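Uncharacterized metalloprotein (Deinococcus radiodurans, PDB 3GG7) is of unknown function but binds manganese and, as a member of the TatD-type metal-dependent hydrolases, probably cleaves ester bonds. Local coordinates at residues A181-M186 / S220-I225; S130-C135 / P145-Y150. All coordinates share one frame; numbering follows the deposited sequence.

Interaction 1: A181-M186 / S220-I225; sequences ALIRSM and SKIWQI
Ile222 meets both Ile183 and Arg184 where the C-terminal ends of helices 177-185 and 212-223 come together. The tight part is aliphatic. The tips of the two isoleucines touch, CD1 of Ile183 lying 3.9 Å from CD1 of Ile222, and their CG2 branches meet as well, with the side chains crossing at about a right angle. Both residues hold CG1 beside the backbone N (chi1 -68° in Ile183, -65° in Ile222), which turns CG2 beside the carbonyl carbon. From there, CG2 of Ile183 also reaches to 3.9 Å from the indole NE1 of Trp223. Val174 of helix 171-174 packs against both isoleucines and extends this apolar patch. A water ties the buried indole to the other helix end: it accepts from Trp223 NE1 at 2.9 Å and donates to the carbonyl oxygens of Ile183 (2.8 Å) and Met186. Three bonds thus fix this water, and the indole N-H is satisfied through it. Trp223 also makes a cation-pi contact with Arg188.

On the solvent side, at the exposed Arg184, the packing thins to one methylene and a water bridge. Arg184 lays CG against CG2 of Ile222 at 3.9 Å, and its chain runs on extended to NE, which gives a hydrogen bond to a second water. That water lies at the edge of the guanidinium, in its plane, and donates in turn to Ile222 O (2.9 Å). Apolar packing flanked by water bridges here joins two of the outer helices of a TIM-barrel-type hydrolase, away from its metal site.

Interaction 2: S130-C135 / P145-Y150; sequences SEVLNC and PILHWY
Within the beta-alpha-beta unit formed by strand 119-124, helix 129-138 and strand 143-148, the crossover helix rests on the second strand through Leu147, which meets Val132 and Leu133 with one methyl for each. CD2 of Leu147 comes to 4.3 Å from CG1 of Val132, and CD1 of Leu147 lies 4.3 Å from CD2 of Leu133. The fork of the strand leucine therefore faces two successive residues of the helix. Val132 points its CB at the strand, whereas Leu133 comes nearer only at its end: chi2 (-179°) sets CD1 anti to CA, and it is the other methyl, CD2, that meets Leu147.

The contact is light, burying 99 Å² in all, and purely apolar; all three residues are nevertheless buried because neighbours complete the layer. Ala160 of helix 154-162 touches both leucines, Ile123 of the preceding strand packs on Val132, and Phe167 of the following strand adjoins Leu147. The backbone of Leu147 is meanwhile hydrogen-bonded to Trp166 and Ser168, so the residue that receives the helix is anchored in the parallel sheet.

The next residue along the strand, His148, is a predicted ligand of a second divalent metal; its ND1 is hydrogen-bonded to Glu194 and its ring stacks on that of His7, a manganese ligand. Helix packing behind the strand and metal-site histidines at its C-terminal end are characteristic of the TIM-barrel scaffold of metal-dependent hydrolases.

Interactions 1 and 2 follow one another along the chain, and their centres are 20 Å apart, yet they touch directly: Leu182 CD2 packs at 3.7 Å from Tyr150 CE2, linking helix 177-185 to the loop after strand 143-148. Helix 154-162 lies beside both, meeting Leu182 and Ser185 on one hand and Leu133 and Leu147 on the other. Their relation to the metal site differs. Segment 145-150 reaches it through His148, which touches Asp196, while the packing itself stands back, the side chain of Leu147 about 12 Å from the bound manganese, which His7, His9, Glu86 and Asp196 coordinate. Contact 181-186/220-225, centred about 19 Å from the middle of the chain, belongs to the periphery.

Interaction 1: A181-M186 / S220-I225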
ATOM      1  N   ALA A 181       9.203  16.582  -4.677  1.00 31.67           N
ATOM      2  CA  ALA A 181       8.867  17.592  -3.687  1.00 31.02           C
ATOM      3  C   ALA A 181       8.070  17.017  -2.524  1.00 30.01           C
ATOM      4  O   ALA A 181       8.281  17.390  -1.374  1.00 31.11           O
ATOM      5  CB  ALA A 181       8.092  18.745  -4.345  1.00 31.15           C
ATOM      6  N   LEU A 182       7.142  16.115  -2.821  1.00 29.92           N
ATOM      7  CA  LEU A 182       6.404  15.438  -1.763  1.00 28.85           C
ATOM      8  C   LEU A 182       7.358  14.600  -0.892  1.00 27.65           C
ATOM      9  O   LEU A 182       7.325  14.654   0.319  1.00 28.00           O
ATOM     10  CB  LEU A 182       5.285  14.568  -2.367  1.00 28.82           C
ATOM     11  CG  LEU A 182       4.043  15.285  -2.928  1.00 29.26           C
ATOM     12  CD1 LEU A 182       3.168  14.324  -3.742  1.00 27.78           C
ATOM     13  CD2 LEU A 182       3.266  15.893  -1.775  1.00 29.78           C
ATOM     14  N   ILE A 183       8.219  13.829  -1.538  1.00 28.04           N
ATOM     15  CA  ILE A 183       9.201  12.997  -0.816  1.00 28.49           C
ATOM     16  C   ILE A 183      10.098  13.822   0.116  1.00 29.18           C
ATOM     17  O   ILE A 183      10.337  13.433   1.255  1.00 29.66           O
ATOM     18  CB  ILE A 183      10.032  12.153  -1.820  1.00 28.01           C
ATOM     19  CG1 ILE A 183       9.136  11.084  -2.492  1.00 28.85           C
ATOM     20  CG2 ILE A 183      11.255  11.513  -1.123  1.00 27.72           C
ATOM     21  CD1 ILE A 183       9.773  10.364  -3.687  1.00 28.70           C
ATOM     22  N   ARG A 184      10.538  15.000  -0.340  1.00 31.06           N
ATOM     23  CA  ARG A 184      11.367  15.865   0.513  1.00 31.95           C
ATOM     24  C   ARG A 184      10.693  16.318   1.823  1.00 32.21           C
ATOM     25  O   ARG A 184      11.383  16.565   2.825  1.00 32.94           O
ATOM     26  CB  ARG A 184      11.883  17.078  -0.266  1.00 32.19           C
ATOM     27  CG  ARG A 184      12.898  16.708  -1.307  1.00 33.99           C
ATOM     28  CD  ARG A 184      13.583  17.920  -1.883  1.00 37.20           C
ATOM     29  NE  ARG A 184      13.971  17.635  -3.260  1.00 41.51           N
ATOM     30  CZ  ARG A 184      13.251  17.941  -4.334  1.00 43.22           C
ATOM     31  NH1 ARG A 184      12.096  18.598  -4.238  1.00 45.62           N
ATOM     32  NH2 ARG A 184      13.710  17.606  -5.526  1.00 45.43           N
ATOM     33  N   SER A 185       9.360  16.401   1.838  1.00 31.76           N
ATOM     34  CA  SER A 185       8.620  16.731   3.060  1.00 31.52           C
ATOM     35  C   SER A 185       8.356  15.554   4.026  1.00 30.02           C
ATOM     36  O   SER A 185       7.965  15.754   5.189  1.00 30.28           O
ATOM     37  CB  SER A 185       7.307  17.423   2.697  1.00 32.13           C
ATOM     38  OG  SER A 185       7.602  18.679   2.120  1.00 37.21           O
ATOM     39  N   MET A 186       8.621  14.337   3.561  1.00 28.74           N
ATOM     40  CA  MET A 186       8.352  13.141   4.347  1.00 27.91           C
ATOM     41  C   MET A 186       9.512  12.851   5.298  1.00 27.31           C
ATOM     42  O   MET A 186      10.674  12.906   4.884  1.00 28.80           O
ATOM     43  CB  MET A 186       8.176  11.932   3.404  1.00 26.61           C
ATOM     44  CG  MET A 186       6.987  12.001   2.457  1.00 25.57           C
ATOM     45  SD  MET A 186       6.937  10.571   1.299  1.00 18.96           S
ATOM     46  CE  MET A 186       5.541  11.007   0.295  1.00 28.96           C
ATOM     47  N   SER A 220      17.967   7.558  -3.548  1.00 32.49           N
ATOM     48  CA  SER A 220      19.401   7.854  -3.374  1.00 32.87           C
ATOM     49  C   SER A 220      19.703   9.267  -3.892  1.00 33.23           C
ATOM     50  O   SER A 220      20.427  10.036  -3.249  1.00 33.66           O
ATOM     51  CB  SER A 220      20.256   6.809  -4.115  1.00 32.93           C
ATOM     52  OG  SER A 220      21.640   7.130  -4.090  1.00 35.54           O
ATOM     53  N   LYS A 221      19.127   9.604  -5.040  1.00 33.48           N
ATOM     54  CA  LYS A 221      19.340  10.915  -5.666  1.00 34.43           C
ATOM     55  C   LYS A 221      18.655  12.039  -4.895  1.00 34.04           C
ATOM     56  O   LYS A 221      19.248  13.105  -4.660  1.00 34.66           O
ATOM     57  CB  LYS A 221      18.819  10.903  -7.102  1.00 34.80           C
ATOM     58  CG  LYS A 221      19.575  10.006  -8.058  1.00 36.95           C
ATOM     59  CD  LYS A 221      18.942  10.082  -9.448  1.00 40.51           C
ATOM     60  CE  LYS A 221      19.668   9.217 -10.478  1.00 42.57           C
ATOM     61  NZ  LYS A 221      19.743   9.874 -11.826  1.00 44.33           N
ATOM     62  N   ILE A 222      17.400  11.814  -4.512  1.00 33.36           N
ATOM     63  CA  ILE A 222      16.630  12.812  -3.789  1.00 32.85           C
ATOM     64  C   ILE A 222      17.197  13.063  -2.395  1.00 33.01           C
ATOM     65  O   ILE A 222      17.317  14.217  -1.973  1.00 33.37           O
ATOM     66  CB  ILE A 222      15.137  12.414  -3.694  1.00 33.10           C
ATOM     67  CG1 ILE A 222      14.510  12.395  -5.083  1.00 32.54           C
ATOM     68  CG2 ILE A 222      14.382  13.397  -2.830  1.00 32.38           C
ATOM     69  CD1 ILE A 222      13.166  11.693  -5.157  1.00 31.22           C
ATOM     70  N   TRP A 223      17.554  11.996  -1.679  1.00 32.17           N
ATOM     71  CA  TRP A 223      18.094  12.119  -0.331  1.00 32.73           C
ATOM     72  C   TRP A 223      19.586  12.451  -0.336  1.00 33.06           C
ATOM     73  O   TRP A 223      20.136  12.857   0.687  1.00 33.86           O
ATOM     74  CB  TRP A 223      17.885  10.822   0.447  1.00 32.92           C
ATOM     75  CG  TRP A 223      16.456  10.537   0.859  1.00 31.36           C
ATOM     76  CD1 TRP A 223      15.375  11.371   0.789  1.00 30.38           C
ATOM     77  CD2 TRP A 223      15.981   9.318   1.441  1.00 30.19           C
ATOM     78  NE1 TRP A 223      14.252  10.735   1.280  1.00 30.73           N
ATOM     79  CE2 TRP A 223      14.604   9.477   1.688  1.00 29.05           C
ATOM     80  CE3 TRP A 223      16.589   8.107   1.768  1.00 30.32           C
ATOM     81  CZ2 TRP A 223      13.831   8.469   2.256  1.00 28.73           C
ATOM     82  CZ3 TRP A 223      15.811   7.102   2.332  1.00 29.98           C
ATOM     83  CH2 TRP A 223      14.453   7.297   2.577  1.00 28.69           C
ATOM     84  N   GLN A 224      20.223  12.253  -1.487  1.00 33.57           N
ATOM     85  CA  GLN A 224      21.677  12.396  -1.648  1.00 33.90           C
ATOM     86  C   GLN A 224      22.477  11.506  -0.689  1.00 34.05           C
ATOM     87  O   GLN A 224      23.424  11.946  -0.032  1.00 34.49           O
ATOM     88  CB  GLN A 224      22.086  13.878  -1.591  1.00 34.88           C
ATOM     89  CG  GLN A 224      21.484  14.673  -2.757  1.00 35.49           C
ATOM     90  CD  GLN A 224      21.811  16.165  -2.739  1.00 38.05           C
ATOM     91  OE1 GLN A 224      21.449  16.891  -1.810  1.00 41.31           O
ATOM     92  NE2 GLN A 224      22.468  16.623  -3.781  1.00 36.92           N
ATOM     93  N   ILE A 225      22.079  10.233  -0.615  1.00 33.39           N
ATOM     94  CA  ILE A 225      22.858   9.201   0.077  1.00 33.11           C
ATOM     95  C   ILE A 225      22.998   7.979  -0.856  1.00 33.35           C
ATOM     96  O   ILE A 225      22.255   7.860  -1.834  1.00 32.78           O
ATOM     97  CB  ILE A 225      22.250   8.800   1.443  1.00 33.13           C
ATOM     98  CG1 ILE A 225      20.951   8.002   1.276  1.00 33.45           C
ATOM     99  CG2 ILE A 225      22.004  10.041   2.307  1.00 33.75           C
ATOM    100  CD1 ILE A 225      20.311   7.602   2.597  1.00 32.47           C
TER
HETATM  101  O   HOH W   1      11.886  11.601   2.613  1.00 32.94           O
HETATM  102  O   HOH W   2      16.486  16.529  -3.577  1.00 45.64           O

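Interaction 2: S130-C135 / P145-Y150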
ATOM      1  N   SER A 130      -7.948  14.377   1.461  1.00 21.65           N
ATOM      2  CA  SER A 130      -8.541  14.998   2.639  1.00 22.48           C
ATOM      3  C   SER A 130      -9.607  14.120   3.291  1.00 22.49           C
ATOM      4  O   SER A 130      -9.702  14.057   4.515  1.00 23.11           O
ATOM      5  CB  SER A 130      -9.122  16.369   2.272  1.00 23.67           C
ATOM      6  OG  SER A 130      -8.071  17.319   2.147  1.00 27.44           O
ATOM      7  N   GLU A 131     -10.377  13.395   2.470  1.00 22.01           N
ATOM      8  CA  GLU A 131     -11.433  12.539   3.000  1.00 21.42           C
ATOM      9  C   GLU A 131     -10.837  11.314   3.680  1.00 21.22           C
ATOM     10  O   GLU A 131     -11.300  10.895   4.723  1.00 22.43           O
ATOM     11  CB  GLU A 131     -12.420  12.121   1.906  1.00 20.74           C
ATOM     12  CG  GLU A 131     -13.266  13.283   1.316  1.00 22.73           C
ATOM     13  CD  GLU A 131     -12.473  14.306   0.523  1.00 25.87           C
ATOM     14  OE1 GLU A 131     -11.600  13.922  -0.295  1.00 24.23           O
ATOM     15  OE2 GLU A 131     -12.735  15.535   0.713  1.00 26.20           O
ATOM     16  N   VAL A 132      -9.789  10.759   3.086  1.00 20.58           N
ATOM     17  CA  VAL A 132      -9.074   9.644   3.736  1.00 20.98           C
ATOM     18  C   VAL A 132      -8.524  10.081   5.103  1.00 21.22           C
ATOM     19  O   VAL A 132      -8.685   9.384   6.099  1.00 19.82           O
ATOM     20  CB  VAL A 132      -7.977   9.046   2.828  1.00 20.73           C
ATOM     21  CG1 VAL A 132      -7.020   8.150   3.641  1.00 21.49           C
ATOM     22  CG2 VAL A 132      -8.640   8.249   1.681  1.00 19.70           C
ATOM     23  N   LEU A 133      -7.917  11.267   5.135  1.00 20.71           N
ATOM     24  CA  LEU A 133      -7.368  11.767   6.390  1.00 22.07           C
ATOM     25  C   LEU A 133      -8.454  12.024   7.430  1.00 22.92           C
ATOM     26  O   LEU A 133      -8.250  11.746   8.610  1.00 23.75           O
ATOM     27  CB  LEU A 133      -6.525  13.012   6.153  1.00 21.84           C
ATOM     28  CG  LEU A 133      -5.256  12.801   5.320  1.00 22.54           C
ATOM     29  CD1 LEU A 133      -4.474  14.072   5.155  1.00 24.41           C
ATOM     30  CD2 LEU A 133      -4.391  11.737   5.945  1.00 22.08           C
ATOM     31  N   ASN A 134      -9.613  12.520   7.014  1.00 22.95           N
ATOM     32  CA  ASN A 134     -10.742  12.699   7.949  1.00 23.47           C
ATOM     33  C   ASN A 134     -11.130  11.351   8.555  1.00 24.19           C
ATOM     34  O   ASN A 134     -11.350  11.217   9.771  1.00 24.09           O
ATOM     35  CB  ASN A 134     -11.947  13.363   7.259  1.00 23.98           C
ATOM     36  CG  ASN A 134     -11.688  14.824   6.918  1.00 24.46           C
ATOM     37  OD1 ASN A 134     -10.804  15.437   7.485  1.00 26.71           O
ATOM     38  ND2 ASN A 134     -12.434  15.359   5.962  1.00 27.70           N
ATOM     39  N   CYS A 135     -11.150  10.314   7.715  1.00 23.82           N
ATOM     40  CA  CYS A 135     -11.510   8.967   8.196  1.00 24.41           C
ATOM     41  C   CYS A 135     -10.482   8.437   9.175  1.00 24.11           C
ATOM     42  O   CYS A 135     -10.842   7.819  10.149  1.00 23.56           O
ATOM     43  CB  CYS A 135     -11.669   7.962   7.030  1.00 24.51           C
ATOM     44  SG  CYS A 135     -13.072   8.256   5.949  1.00 27.26           S
ATOM     45  N   PRO A 145      -1.411   3.745   9.426  1.00 21.12           N
ATOM     46  CA  PRO A 145      -1.800   3.954   8.038  1.00 21.94           C
ATOM     47  C   PRO A 145      -0.633   4.265   7.144  1.00 21.00           C
ATOM     48  O   PRO A 145       0.139   5.199   7.407  1.00 22.49           O
ATOM     49  CB  PRO A 145      -2.741   5.163   8.110  1.00 21.60           C
ATOM     50  CG  PRO A 145      -2.339   5.922   9.342  1.00 22.76           C
ATOM     51  CD  PRO A 145      -1.623   4.950  10.255  1.00 21.36           C
ATOM     52  N   ILE A 146      -0.482   3.502   6.071  1.00 19.98           N
ATOM     53  CA  ILE A 146       0.487   3.822   5.050  1.00 19.25           C
ATOM     54  C   ILE A 146      -0.249   4.366   3.847  1.00 19.88           C
ATOM     55  O   ILE A 146      -1.108   3.679   3.273  1.00 20.35           O
ATOM     56  CB  ILE A 146       1.253   2.566   4.573  1.00 19.19           C
ATOM     57  CG1 ILE A 146       1.856   1.809   5.754  1.00 19.62           C
ATOM     58  CG2 ILE A 146       2.333   2.978   3.585  1.00 20.44           C
ATOM     59  CD1 ILE A 146       2.317   0.361   5.375  1.00 21.45           C
ATOM     60  N   LEU A 147       0.091   5.574   3.432  1.00 19.64           N
ATOM     61  CA  LEU A 147      -0.499   6.116   2.245  1.00 19.70           C
ATOM     62  C   LEU A 147       0.324   5.668   1.068  1.00 19.83           C
ATOM     63  O   LEU A 147       1.476   6.061   0.880  1.00 20.56           O
ATOM     64  CB  LEU A 147      -0.598   7.652   2.338  1.00 19.91           C
ATOM     65  CG  LEU A 147      -1.438   8.101   3.519  1.00 20.92           C
ATOM     66  CD1 LEU A 147      -1.526   9.628   3.473  1.00 23.56           C
ATOM     67  CD2 LEU A 147      -2.818   7.509   3.499  1.00 24.14           C
ATOM     68  N   HIS A 148      -0.280   4.806   0.255  1.00 20.05           N
ATOM     69  CA  HIS A 148       0.390   4.243  -0.912  1.00 20.04           C
ATOM     70  C   HIS A 148       0.236   5.198  -2.111  1.00 21.26           C
ATOM     71  O   HIS A 148      -0.842   5.742  -2.350  1.00 20.80           O
ATOM     72  CB  HIS A 148      -0.166   2.834  -1.175  1.00 20.61           C
ATOM     73  CG  HIS A 148      -0.740   2.637  -2.541  1.00 18.78           C
ATOM     74  ND1 HIS A 148       0.044   2.471  -3.661  1.00 20.74           N
ATOM     75  CD2 HIS A 148      -2.025   2.539  -2.960  1.00 22.48           C
ATOM     76  CE1 HIS A 148      -0.739   2.309  -4.716  1.00 23.47           C
ATOM     77  NE2 HIS A 148      -1.996   2.355  -4.315  1.00 22.70           N
ATOM     78  N   TRP A 149       1.349   5.442  -2.798  1.00 22.13           N
ATOM     79  CA  TRP A 149       1.406   6.323  -3.971  1.00 22.83           C
ATOM     80  C   TRP A 149       0.644   7.633  -3.737  1.00 23.96           C
ATOM     81  O   TRP A 149      -0.274   7.989  -4.489  1.00 23.59           O
ATOM     82  CB  TRP A 149       0.866   5.587  -5.204  1.00 23.41           C
ATOM     83  CG  TRP A 149       1.180   6.224  -6.548  1.00 25.49           C
ATOM     84  CD1 TRP A 149       1.627   7.506  -6.800  1.00 29.17           C
ATOM     85  CD2 TRP A 149       1.042   5.595  -7.831  1.00 29.45           C
ATOM     86  NE1 TRP A 149       1.759   7.698  -8.152  1.00 30.77           N
ATOM     87  CE2 TRP A 149       1.407   6.549  -8.809  1.00 31.71           C
ATOM     88  CE3 TRP A 149       0.629   4.314  -8.247  1.00 31.97           C
ATOM     89  CZ2 TRP A 149       1.386   6.263 -10.174  1.00 30.77           C
ATOM     90  CZ3 TRP A 149       0.599   4.036  -9.605  1.00 33.12           C
ATOM     91  CH2 TRP A 149       0.982   5.008 -10.553  1.00 31.50           C
ATOM     92  N   TYR A 150       1.021   8.332  -2.680  1.00 23.85           N
ATOM     93  CA  TYR A 150       0.405   9.606  -2.348  1.00 24.27           C
ATOM     94  C   TYR A 150       0.620  10.632  -3.473  1.00 25.04           C
ATOM     95  O   TYR A 150       1.738  10.826  -3.942  1.00 26.17           O
ATOM     96  CB  TYR A 150       0.943  10.118  -1.011  1.00 23.80           C
ATOM     97  CG  TYR A 150       0.324  11.420  -0.618  1.00 24.15           C
ATOM     98  CD1 TYR A 150      -0.888  11.458   0.040  1.00 23.38           C
ATOM     99  CD2 TYR A 150       0.922  12.641  -1.007  1.00 24.92           C
ATOM    100  CE1 TYR A 150      -1.505  12.695   0.352  1.00 24.94           C
ATOM    101  CE2 TYR A 150       0.326  13.846  -0.702  1.00 25.55           C
ATOM    102  CZ  TYR A 150      -0.877  13.870  -0.033  1.00 26.25           C
ATOM    103  OH  TYR A 150      -1.472  15.075   0.259  1.00 27.14           O
TER